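PDB 1B7G: glyceraldehyde-3-phosphate dehydrogenase from Sulfolobus solfataricus, which catalyses the phosphorylating oxidation of D-glyceraldehyde 3-phosphate in glycolysis, using NADP or NAD with a marked preference for NADP. Local coordinates for residues T141-R146 and Y296-E301; I164-A169 and S191-D196; P36-F41 and D170-K175; G10-R15 and S302-E307. The protein carries 1 engineered substitution. All coordinates share one frame; numbering follows the deposited sequence.

Contact 1 (T141-R146 and Y296-E301)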
# COMPACT_ATOMS: atom_id res chain seq x y z
N THR A 141 10.97 12.20 -16.09
CA THR A 141 10.93 12.91 -17.38
C THR A 141 9.48 12.99 -17.85
O THR A 141 9.00 13.98 -18.39
CB THR A 141 11.79 12.21 -18.43
OG1 THR A 141 13.11 11.98 -17.92
CG2 THR A 141 11.90 13.07 -19.70
N THR A 142 8.77 11.85 -17.66
CA THR A 142 7.35 11.81 -18.02
C THR A 142 6.55 12.88 -17.33
O THR A 142 5.68 13.53 -17.92
CB THR A 142 6.74 10.44 -17.74
OG1 THR A 142 7.39 9.42 -18.53
CG2 THR A 142 5.25 10.40 -18.07
N ALA A 143 6.77 13.06 -16.00
CA ALA A 143 5.97 14.02 -15.26
C ALA A 143 6.27 15.44 -15.76
O ALA A 143 5.34 16.22 -15.91
CB ALA A 143 6.25 13.89 -13.75
N LEU A 144 7.52 15.70 -16.11
CA LEU A 144 7.86 17.05 -16.64
C LEU A 144 7.19 17.27 -18.02
O LEU A 144 6.64 18.33 -18.27
CB LEU A 144 9.37 17.13 -16.76
CG LEU A 144 10.24 17.46 -15.53
CD1 LEU A 144 11.66 16.99 -15.81
CD2 LEU A 144 10.23 18.96 -15.24
N LEU A 145 7.21 16.28 -18.91
CA LEU A 145 6.57 16.38 -20.21
C LEU A 145 5.07 16.55 -20.15
O LEU A 145 4.55 17.44 -20.84
CB LEU A 145 6.92 15.17 -21.11
CG LEU A 145 8.40 15.21 -21.54
CD1 LEU A 145 8.81 13.88 -22.14
CD2 LEU A 145 8.59 16.40 -22.49
N ARG A 146 4.37 15.82 -19.29
CA ARG A 146 2.93 15.99 -19.19
C ARG A 146 2.62 17.43 -18.74
O ARG A 146 1.63 17.98 -19.18
CB ARG A 146 2.23 15.05 -18.22
CG ARG A 146 2.44 13.55 -18.60
CD ARG A 146 1.46 12.80 -17.65
NE ARG A 146 1.58 11.35 -17.90
CZ ARG A 146 1.35 10.44 -16.95
NH1 ARG A 146 0.94 10.81 -15.74
NH2 ARG A 146 1.51 9.17 -17.28
N TYR A 296 4.97 19.43 -7.56
CA TYR A 296 4.11 18.25 -7.72
C TYR A 296 4.82 17.00 -7.23
O TYR A 296 6.07 16.93 -7.15
CB TYR A 296 3.61 18.16 -9.18
CG TYR A 296 4.65 18.15 -10.27
CD1 TYR A 296 5.37 16.98 -10.56
CD2 TYR A 296 4.91 19.25 -11.04
CE1 TYR A 296 6.31 16.97 -11.57
CE2 TYR A 296 5.83 19.24 -12.07
CZ TYR A 296 6.56 18.11 -12.31
OH TYR A 296 7.52 18.10 -13.29
N ALA A 297 3.99 15.99 -6.90
CA ALA A 297 4.52 14.68 -6.56
C ALA A 297 4.45 13.72 -7.74
O ALA A 297 3.56 13.86 -8.61
CB ALA A 297 3.78 14.06 -5.36
N VAL A 298 5.33 12.74 -7.79
CA VAL A 298 5.32 11.74 -8.86
C VAL A 298 5.40 10.33 -8.23
O VAL A 298 6.32 10.05 -7.48
CB VAL A 298 6.51 11.90 -9.81
CG1 VAL A 298 6.53 10.84 -10.90
CG2 VAL A 298 6.54 13.31 -10.46
N HIS A 299 4.41 9.48 -8.49
CA HIS A 299 4.47 8.10 -8.00
C HIS A 299 5.24 7.28 -9.01
O HIS A 299 4.69 6.84 -10.05
CB HIS A 299 3.09 7.50 -7.71
CG HIS A 299 3.21 6.09 -7.17
ND1 HIS A 299 2.38 5.07 -7.57
CD2 HIS A 299 4.08 5.53 -6.32
CE1 HIS A 299 2.73 3.94 -6.99
NE2 HIS A 299 3.75 4.20 -6.19
N GLN A 300 6.50 7.01 -8.71
CA GLN A 300 7.41 6.41 -9.66
C GLN A 300 7.08 4.96 -9.99
O GLN A 300 7.51 4.50 -11.04
CB GLN A 300 8.90 6.46 -9.29
CG GLN A 300 9.26 5.62 -8.06
CD GLN A 300 8.63 6.11 -6.80
OE1 GLN A 300 8.28 7.29 -6.60
NE2 GLN A 300 8.42 5.20 -5.83
N GLU A 301 6.37 4.27 -9.09
CA GLU A 301 6.09 2.87 -9.46
C GLU A 301 5.08 2.75 -10.61
O GLU A 301 5.07 1.70 -11.26
CB GLU A 301 5.54 2.15 -8.23
CG GLU A 301 6.61 2.05 -7.10
CD GLU A 301 5.91 1.41 -5.87
OE1 GLU A 301 5.01 2.06 -5.30
OE2 GLU A 301 6.25 0.27 -5.55

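Contact 2 (I164-A169 and S191-D196). With SO4 (sulfate ion), chain C; SO4 (sulfate ion), chain D; SO4 (sulfate ion), chain F; SO4 (sulfate ion), chain H.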
# COMPACT_ATOMS: atom_id res chain seq x y z
N ILE A 164 14.42 18.37 -8.89
CA ILE A 164 13.83 17.07 -8.64
C ILE A 164 14.38 16.41 -7.38
O ILE A 164 15.55 16.06 -7.28
CB ILE A 164 14.02 16.13 -9.84
CG1 ILE A 164 13.36 16.73 -11.11
CG2 ILE A 164 13.34 14.78 -9.60
CD1 ILE A 164 13.89 16.06 -12.36
N VAL A 165 13.48 16.18 -6.43
CA VAL A 165 13.83 15.45 -5.20
C VAL A 165 13.44 13.97 -5.39
O VAL A 165 12.26 13.69 -5.39
CB VAL A 165 13.07 16.04 -4.01
CG1 VAL A 165 13.32 15.20 -2.74
CG2 VAL A 165 13.43 17.51 -3.85
N ARG A 166 14.42 13.11 -5.60
CA ARG A 166 14.09 11.70 -5.89
C ARG A 166 13.99 10.84 -4.64
O ARG A 166 14.81 10.94 -3.71
CB ARG A 166 15.13 11.13 -6.85
CG ARG A 166 15.51 11.95 -8.03
CD ARG A 166 16.37 11.32 -9.11
NE ARG A 166 15.88 10.02 -9.58
CZ ARG A 166 16.22 8.85 -9.09
NH1 ARG A 166 17.14 8.75 -8.13
NH2 ARG A 166 15.64 7.74 -9.58
N ARG A 167 12.99 9.94 -4.62
CA ARG A 167 12.93 8.93 -3.55
C ARG A 167 14.12 8.02 -3.76
O ARG A 167 14.55 7.84 -4.92
CB ARG A 167 11.56 8.22 -3.60
CG ARG A 167 11.39 7.37 -4.90
CD ARG A 167 11.83 5.96 -4.59
NE ARG A 167 11.76 4.96 -5.63
CZ ARG A 167 12.67 4.80 -6.59
NH1 ARG A 167 13.73 5.63 -6.67
NH2 ARG A 167 12.53 3.84 -7.50
N ALA A 168 14.78 7.53 -2.71
CA ALA A 168 15.96 6.72 -2.79
C ALA A 168 15.76 5.36 -3.47
O ALA A 168 16.58 4.92 -4.31
CB ALA A 168 16.46 6.42 -1.33
N ALA A 169 14.75 4.63 -3.05
CA ALA A 169 14.51 3.27 -3.53
C ALA A 169 13.05 2.91 -3.25
O ALA A 169 12.39 3.56 -2.46
CB ALA A 169 15.41 2.31 -2.73
N SER A 191 20.99 17.57 -14.48
CA SER A 191 20.83 16.09 -14.40
C SER A 191 20.32 15.62 -15.78
O SER A 191 19.96 16.43 -16.62
CB SER A 191 19.82 15.75 -13.32
OG SER A 191 18.59 16.42 -13.55
N HIS A 192 20.17 14.32 -16.00
CA HIS A 192 19.81 13.75 -17.27
C HIS A 192 18.39 14.12 -17.72
O HIS A 192 18.10 13.93 -18.89
CB HIS A 192 19.98 12.21 -17.24
CG HIS A 192 18.92 11.49 -16.46
ND1 HIS A 192 17.70 11.17 -17.04
CD2 HIS A 192 18.86 11.02 -15.19
CE1 HIS A 192 16.92 10.59 -16.16
NE2 HIS A 192 17.60 10.44 -15.05
N HIS A 193 17.51 14.51 -16.80
CA HIS A 193 16.16 14.88 -17.12
C HIS A 193 16.03 15.87 -18.25
O HIS A 193 15.15 15.67 -19.10
CB HIS A 193 15.44 15.41 -15.85
CG HIS A 193 15.63 14.40 -14.74
ND1 HIS A 193 16.76 14.35 -13.96
CD2 HIS A 193 14.88 13.35 -14.38
CE1 HIS A 193 16.67 13.32 -13.12
NE2 HIS A 193 15.52 12.68 -13.36
N ALA A 194 16.90 16.91 -18.27
CA ALA A 194 16.76 17.95 -19.28
C ALA A 194 16.97 17.42 -20.69
O ALA A 194 16.11 17.58 -21.54
CB ALA A 194 17.68 19.14 -18.95
N LYS A 195 18.03 16.67 -20.90
CA LYS A 195 18.29 15.99 -22.15
C LYS A 195 17.11 15.06 -22.49
O LYS A 195 16.64 15.09 -23.62
CB LYS A 195 19.56 15.18 -22.04
CG LYS A 195 20.05 14.63 -23.36
CD LYS A 195 21.24 13.67 -23.23
CE LYS A 195 21.89 13.57 -24.62
NZ LYS A 195 22.84 12.45 -24.76
N ASP A 196 16.62 14.31 -21.51
CA ASP A 196 15.49 13.40 -21.79
C ASP A 196 14.26 14.17 -22.20
O ASP A 196 13.64 13.73 -23.18
CB ASP A 196 15.26 12.41 -20.66
CG ASP A 196 16.45 11.47 -20.49
OD1 ASP A 196 17.33 11.54 -21.38
OD2 ASP A 196 16.59 10.77 -19.49
S SO4 C . 14.24 9.37 -13.04
O1 SO4 C . 14.90 8.16 -12.57
O2 SO4 C . 14.51 10.53 -12.02
O3 SO4 C . 12.78 9.34 -13.18
O4 SO4 C . 14.88 9.70 -14.33
S SO4 D . 15.71 4.05 -9.32
O1 SO4 D . 15.11 2.74 -8.86
O2 SO4 D . 15.67 5.04 -8.21
O3 SO4 D . 14.81 4.51 -10.44
O4 SO4 D . 17.10 3.83 -9.78
S SO4 F . 22.75 11.83 -14.58
O1 SO4 F . 22.37 10.44 -15.03
O2 SO4 F . 23.48 11.70 -13.26
O3 SO4 F . 21.50 12.66 -14.36
O4 SO4 F . 23.68 12.45 -15.58
S SO4 H . 21.48 9.38 -24.00
O1 SO4 H . 22.14 9.63 -25.35
O2 SO4 H . 22.19 8.24 -23.33
O3 SO4 H . 20.04 9.08 -24.17
O4 SO4 H . 21.66 10.63 -23.19

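Contact 3 (P36-F41 and D170-K175). With SO4 (sulfate ion), chain G.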
# COMPACT_ATOMS: atom_id res chain seq x y z
N PRO A 36 13.21 -16.72 -9.27
CA PRO A 36 11.92 -17.21 -8.82
C PRO A 36 11.55 -16.71 -7.44
O PRO A 36 11.30 -17.49 -6.52
CB PRO A 36 12.13 -18.72 -8.81
CG PRO A 36 13.57 -18.89 -8.47
CD PRO A 36 14.29 -17.72 -9.11
N ASN A 37 11.47 -15.39 -7.28
CA ASN A 37 11.09 -14.78 -6.01
C ASN A 37 9.59 -14.73 -5.82
O ASN A 37 8.87 -15.31 -6.66
CB ASN A 37 11.75 -13.40 -5.93
CG ASN A 37 11.00 -12.35 -6.70
OD1 ASN A 37 10.40 -12.63 -7.75
ND2 ASN A 37 10.97 -11.14 -6.13
N TYR A 38 9.07 -14.03 -4.84
CA TYR A 38 7.68 -13.91 -4.52
C TYR A 38 6.86 -13.27 -5.63
O TYR A 38 5.68 -13.64 -5.75
CB TYR A 38 7.41 -13.21 -3.18
CG TYR A 38 7.89 -11.76 -3.19
CD1 TYR A 38 9.17 -11.41 -2.80
CD2 TYR A 38 6.99 -10.77 -3.54
CE1 TYR A 38 9.57 -10.08 -2.79
CE2 TYR A 38 7.40 -9.44 -3.58
CZ TYR A 38 8.68 -9.11 -3.20
OH TYR A 38 9.07 -7.80 -3.24
N GLU A 39 7.46 -12.39 -6.44
CA GLU A 39 6.78 -11.80 -7.58
C GLU A 39 6.52 -12.88 -8.64
O GLU A 39 5.37 -12.95 -9.06
CB GLU A 39 7.51 -10.62 -8.21
CG GLU A 39 7.21 -9.30 -7.46
CD GLU A 39 8.38 -8.32 -7.58
OE1 GLU A 39 9.55 -8.76 -7.59
OE2 GLU A 39 8.13 -7.10 -7.68
N ALA A 40 7.50 -13.71 -8.98
CA ALA A 40 7.27 -14.82 -9.88
C ALA A 40 6.24 -15.82 -9.35
O ALA A 40 5.39 -16.31 -10.10
CB ALA A 40 8.57 -15.56 -10.20
N PHE A 41 6.28 -16.16 -8.06
CA PHE A 41 5.32 -17.05 -7.45
C PHE A 41 3.90 -16.55 -7.70
O PHE A 41 3.00 -17.22 -8.22
CB PHE A 41 5.55 -17.09 -5.92
CG PHE A 41 4.67 -18.11 -5.23
CD1 PHE A 41 4.88 -19.46 -5.45
CD2 PHE A 41 3.67 -17.74 -4.36
CE1 PHE A 41 4.09 -20.41 -4.82
CE2 PHE A 41 2.87 -18.67 -3.73
CZ PHE A 41 3.08 -20.02 -3.97
N ASP A 170 12.48 1.99 -4.04
CA ASP A 170 11.07 1.66 -3.75
C ASP A 170 11.00 0.93 -2.39
O ASP A 170 11.98 0.38 -1.90
CB ASP A 170 10.45 0.82 -4.83
CG ASP A 170 10.31 1.66 -6.11
OD1 ASP A 170 9.91 2.83 -5.95
OD2 ASP A 170 10.65 1.09 -7.17
N GLN A 171 9.80 0.94 -1.86
CA GLN A 171 9.50 0.38 -0.57
C GLN A 171 9.84 -1.10 -0.42
O GLN A 171 10.31 -1.48 0.68
CB GLN A 171 8.01 0.58 -0.25
CG GLN A 171 7.70 0.01 1.15
CD GLN A 171 6.32 0.45 1.60
OE1 GLN A 171 6.14 1.57 2.07
NE2 GLN A 171 5.36 -0.45 1.37
N LYS A 172 9.75 -1.88 -1.48
CA LYS A 172 10.12 -3.31 -1.36
C LYS A 172 11.62 -3.49 -1.27
O LYS A 172 12.09 -4.56 -0.85
CB LYS A 172 9.54 -4.12 -2.52
CG LYS A 172 10.41 -4.12 -3.78
CD LYS A 172 9.58 -4.39 -5.02
CE LYS A 172 10.45 -4.71 -6.21
NZ LYS A 172 9.67 -4.83 -7.47
N GLU A 173 12.42 -2.55 -1.75
CA GLU A 173 13.89 -2.72 -1.73
C GLU A 173 14.36 -2.54 -0.31
O GLU A 173 13.86 -1.69 0.46
CB GLU A 173 14.54 -1.81 -2.78
CG GLU A 173 13.78 -1.72 -4.09
CD GLU A 173 14.33 -0.81 -5.17
OE1 GLU A 173 15.17 -1.28 -5.99
OE2 GLU A 173 13.97 0.40 -5.30
N VAL A 174 15.08 -3.51 0.26
CA VAL A 174 15.55 -3.37 1.63
C VAL A 174 17.08 -3.31 1.62
O VAL A 174 17.69 -3.21 2.68
CB VAL A 174 15.06 -4.51 2.55
CG1 VAL A 174 13.53 -4.53 2.60
CG2 VAL A 174 15.62 -5.83 2.08
N LYS A 175 17.71 -3.39 0.45
CA LYS A 175 19.18 -3.31 0.46
C LYS A 175 19.72 -1.98 -0.06
O LYS A 175 20.93 -1.85 -0.26
CB LYS A 175 19.79 -4.48 -0.32
CG LYS A 175 19.46 -5.82 0.38
CD LYS A 175 20.06 -6.99 -0.40
CE LYS A 175 19.84 -8.31 0.33
NZ LYS A 175 18.57 -8.96 -0.13
S SO4 G . 12.73 -4.06 -9.57
O1 SO4 G . 11.98 -5.10 -8.78
O2 SO4 G . 11.74 -3.17 -10.27
O3 SO4 G . 13.61 -4.74 -10.57
O4 SO4 G . 13.58 -3.23 -8.65

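Contact 4 (G10-R15 and S302-E307). With SO4 (sulfate ion), chain G.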
# COMPACT_ATOMS: atom_id res chain seq x y z
N GLY A 10 9.24 -6.82 -12.96
CA GLY A 10 9.69 -6.19 -11.69
C GLY A 10 8.64 -5.14 -11.32
O GLY A 10 7.47 -5.32 -11.71
N THR A 11 9.02 -4.02 -10.71
CA THR A 11 8.02 -3.01 -10.32
C THR A 11 7.17 -2.56 -11.50
O THR A 11 5.96 -2.47 -11.38
CB THR A 11 8.77 -1.73 -9.83
OG1 THR A 11 9.47 -2.16 -8.66
CG2 THR A 11 7.81 -0.61 -9.46
N ILE A 12 7.83 -2.15 -12.59
CA ILE A 12 7.11 -1.66 -13.77
C ILE A 12 6.45 -2.82 -14.56
O ILE A 12 5.30 -2.73 -14.93
CB ILE A 12 8.03 -0.89 -14.71
CG1 ILE A 12 8.86 0.19 -14.00
CG2 ILE A 12 7.25 -0.27 -15.88
CD1 ILE A 12 8.06 1.11 -13.11
N GLY A 13 7.24 -3.87 -14.85
CA GLY A 13 6.75 -5.00 -15.63
C GLY A 13 5.50 -5.64 -15.05
O GLY A 13 4.53 -5.85 -15.74
N LYS A 14 5.48 -5.96 -13.74
CA LYS A 14 4.26 -6.53 -13.15
C LYS A 14 3.07 -5.63 -13.43
O LYS A 14 1.95 -6.11 -13.69
CB LYS A 14 4.46 -6.88 -11.69
CG LYS A 14 4.40 -5.75 -10.66
CD LYS A 14 4.87 -6.33 -9.31
CE LYS A 14 5.25 -5.26 -8.32
NZ LYS A 14 5.52 -5.84 -6.97
N ARG A 15 3.21 -4.31 -13.34
CA ARG A 15 2.11 -3.40 -13.60
C ARG A 15 1.87 -3.25 -15.11
O ARG A 15 0.70 -3.08 -15.49
CB ARG A 15 2.36 -2.02 -12.99
CG ARG A 15 2.60 -2.05 -11.49
CD ARG A 15 3.36 -0.77 -11.05
NE ARG A 15 2.90 -0.52 -9.64
CZ ARG A 15 3.55 -1.03 -8.60
NH1 ARG A 15 4.64 -1.77 -8.82
NH2 ARG A 15 3.17 -0.78 -7.37
N SER A 302 4.26 3.75 -10.82
CA SER A 302 3.19 3.64 -11.80
C SER A 302 3.06 4.69 -12.88
O SER A 302 2.25 4.44 -13.80
CB SER A 302 1.88 3.62 -11.01
OG SER A 302 1.56 4.83 -10.39
N ILE A 303 3.66 5.86 -12.79
CA ILE A 303 3.44 6.90 -13.79
C ILE A 303 3.64 6.46 -15.22
O ILE A 303 2.80 6.83 -16.07
CB ILE A 303 4.25 8.19 -13.49
CG1 ILE A 303 3.93 9.21 -14.60
CG2 ILE A 303 5.74 7.84 -13.38
CD1 ILE A 303 4.34 10.65 -14.22
N VAL A 304 4.59 5.58 -15.52
CA VAL A 304 4.82 5.20 -16.91
C VAL A 304 3.94 4.05 -17.40
O VAL A 304 4.02 3.73 -18.60
CB VAL A 304 6.28 4.91 -17.28
CG1 VAL A 304 7.15 6.15 -17.06
CG2 VAL A 304 6.89 3.71 -16.58
N VAL A 305 3.16 3.43 -16.56
CA VAL A 305 2.28 2.33 -17.00
C VAL A 305 1.36 2.70 -18.13
O VAL A 305 1.50 2.07 -19.20
CB VAL A 305 1.58 1.73 -15.77
CG1 VAL A 305 0.57 0.64 -16.13
CG2 VAL A 305 2.70 1.12 -14.89
N PRO A 306 0.50 3.70 -18.05
CA PRO A 306 -0.36 4.11 -19.14
C PRO A 306 0.42 4.53 -20.36
O PRO A 306 0.03 4.19 -21.51
CB PRO A 306 -1.27 5.18 -18.58
CG PRO A 306 -0.51 5.72 -17.40
CD PRO A 306 0.33 4.59 -16.87
N GLU A 307 1.60 5.15 -20.22
CA GLU A 307 2.46 5.53 -21.30
C GLU A 307 2.93 4.32 -22.12
O GLU A 307 2.96 4.36 -23.35
CB GLU A 307 3.73 6.29 -20.80
CG GLU A 307 3.38 7.51 -19.95
CD GLU A 307 2.52 8.53 -20.65
OE1 GLU A 307 2.64 8.61 -21.89
OE2 GLU A 307 1.65 9.20 -20.03
S SO4 G . 12.73 -4.06 -9.57
O1 SO4 G . 11.98 -5.10 -8.78
O2 SO4 G . 11.74 -3.17 -10.27
O3 SO4 G . 13.61 -4.74 -10.57
O4 SO4 G . 13.58 -3.23 -8.65

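Contact 1 (T141-R146 and Y296-E301)
The ring of Tyr-296 lies against helix 139-152, where its CE1 meets the CB of Ala-143 at 3.8 Å, while CG2 of Val-298, two residues on along the same strand, sits at the ring edge and in its plane. The other flat group, the imidazole of His-299, has the backbone N of Glu-301 over one face, toward the rim, and OE1 of Glu-301 at its edge. NE2 of His-299 donates to OE1 of Glu-301 at 2.6 Å, on the anti lone pair of the carboxylate, and helps to set the rotation of the ring at the turn leaving the strand.

Across the contact, alanine suits its place because its single methyl lets the helix come close. CB of Ala-143 is only 3.4 Å from CG2 of Val-298, tighter than usual for two carbons. The side chains of Leu-144 and Tyr-296 cross at about a right angle, and CD2 of Leu-144 rests 3.4 Å from the OH of Tyr-296. Tyr-296 reaches it with CG held between its backbone N and carbonyl carbon (chi1 56°); the hydroxyl finds its hydrogen bond outside the two segments.

The axes of 141-146 and 296-298 approach to 9.6 Å at 138°. The helix packs on the mixed sheet, with strand 291-298 lying between strands 219-227 and 278-288: His-221 also touches Leu-144 and Val-298, and Val-278 touches Ala-143 and Tyr-296.

Contact 2 (I164-A169 and S191-D196)
Ile-164, the first residue of the segment, sets its CD1 over one face of the His-193 imidazole, 3.5 Å from the ring centroid, in a CH-pi contact. NE2 of His-192 lies over the opposite face, and Ser-191 OG pairs with His-193 ND1 at 2.8 Å, which together fix the ring's orientation and aim its NE2 at a bound sulfate.

Two residues on, Arg-166 reaches the same anion. A bend at chi3 (50°) brings its NE to 2.8 Å from sulfate oxygen O2, the atom His-193 NE2 grips at 2.7 Å along an almost straight N-H bond (176°). Its NH2 links O1 of this sulfate to a second one, and its NH1 pairs with Asp-185. A leucine in its place would probably leave both anions short of a charged donor and Asp-185 without its mate. Arg-167 then binds the second sulfate, NH2 meeting O1 at 3.1 Å, while its NE pairs with Asp-170.

Arginines, long and with several N-H groups, suit a phosphate pocket, and a histidine adds a single directed N-H. The first sulfate occupies the inorganic phosphate site formed by Ser-138, Asn-140, Arg-166, His-192 and His-193; Arg-166 and Arg-167 form the substrate phosphate site beside it, within the active site of this dehydrogenase.

Contact 3 (P36-F41 and D170-K175)
Lys-172, in the type I beta turn from Asp-170 to Glu-173, reaches across to Glu-39 in the first turn of helix 38-45, joining a loop of the catalytic domain to the Rossmann-type nucleotide-binding domain.

The charged interaction is a salt bridge. NZ of Lys-172 meets OE2 of Glu-39 at 2.8 Å on the syn lone pair, the two side chains crossing at about a right angle. The same OE2 pairs with Lys-14, so one carboxylate oxygen serves two ammonium groups, which would probably stabilise its negative charge. NZ of Lys-172 also bonds Thr-11 OG1, and it meets O1 of a sulfate at 2.7 Å. A lysine suits this place because its extended chain carries one charge far from the turn. With an alanine at Glu-39, Lys-172 and Lys-14 would probably lose their shared counter-charge and the amide of Asn-37 its acceptor.

The van der Waals part is slight. Lys-172 takes chi1 85°, which lays its chain past the end of Tyr-38, whose OH is 3.8 Å from CB and 3.9 Å from CD of Lys-172. Tyr-38 itself packs on Glu-263 of the second subunit, at the interface between the two chains.

Another group of hydrogen bonds belongs to the helix start. Asn-37 is the N-cap, a residue whose short amide can fold back on the first turn; its OD1 accepts weakly from the N of Glu-39 and of Ala-40. Its ND2 gives OE1 of Glu-39 an almost straight bond, 3.1 Å long at 173°, in the plane of the amide.

Contact 4 (G10-R15 and S302-E307)
Ile-12 and Arg-15 stand on the helix that follows the glycine-rich turn of the Rossmann fold, a GxGxxG-like sequence including Gly-10 and Gly-13, and they meet the start of helix 304-315.

The first shell is largely apolar. CG2 of Ile-12 touches CG2 of Val-304 at 4.1 Å, the two side chains crossing at about a right angle. One turn on, CB of Arg-15 packs against CG2 of Val-305 at 3.7 Å, and the other methyl of that valine, CG1, lies 3.8 Å from the carbonyl O of Arg-15. Branched side chains suit this seam because Val-305 can offer one methyl to a side chain and the other to the backbone. Further along the same side chain, CD of Arg-15 comes to 4.5 Å from CA of Ser-302.

The second shell fixes the arginine. Extended from CG to NE, Arg-15 turns its guanidinium so that NH1 donates to the O of Thr-11, 3.0 Å away in the guanidinium plane, while NE forms a salt bridge with Asp-274. Ser-302 OG is bonded to His-299 ND1. Beyond these, Lys-14 pairs with Glu-263 and Asp-267 of the second subunit, a long side chain suited to carrying its charge out to the interface between the chains.

At the outer end is the turn itself. Thr-11 and Ile-12 probably bind NAD, as in related enzymes. At this glycine-rich turn O2 of a bound sulfate takes a hydrogen bond from the N of Thr-11 at 2.9 Å and 167°.

In the fold
Contacts 1 and 2 lie on the catalytic side, their centres about 10 Å apart, and touch where CD1 of Leu-144 approaches CB of His-193 at 4.1 Å. Helix 139-152 begins at Cys-139, probably the nucleophile, which Val-304 of contact 4 also approaches. Contact 4 adjoins contact 1 through the salt bridge of Arg-146 NH2 with Glu-307 OE2 at 2.8 Å. Contacts 3 and 4, about 15 Å apart between centres, share a sulfate by the probable cofactor site and are tied by Glu-39 OE2 and Lys-14 NZ at 3.0 Å. Asp-170 connects contact 3 to contact 1 through Gln-300. Contacts 3 and 4 bring the nucleotide-binding part against the rest of the chain, while contacts 1 and 2 build the catalytic side.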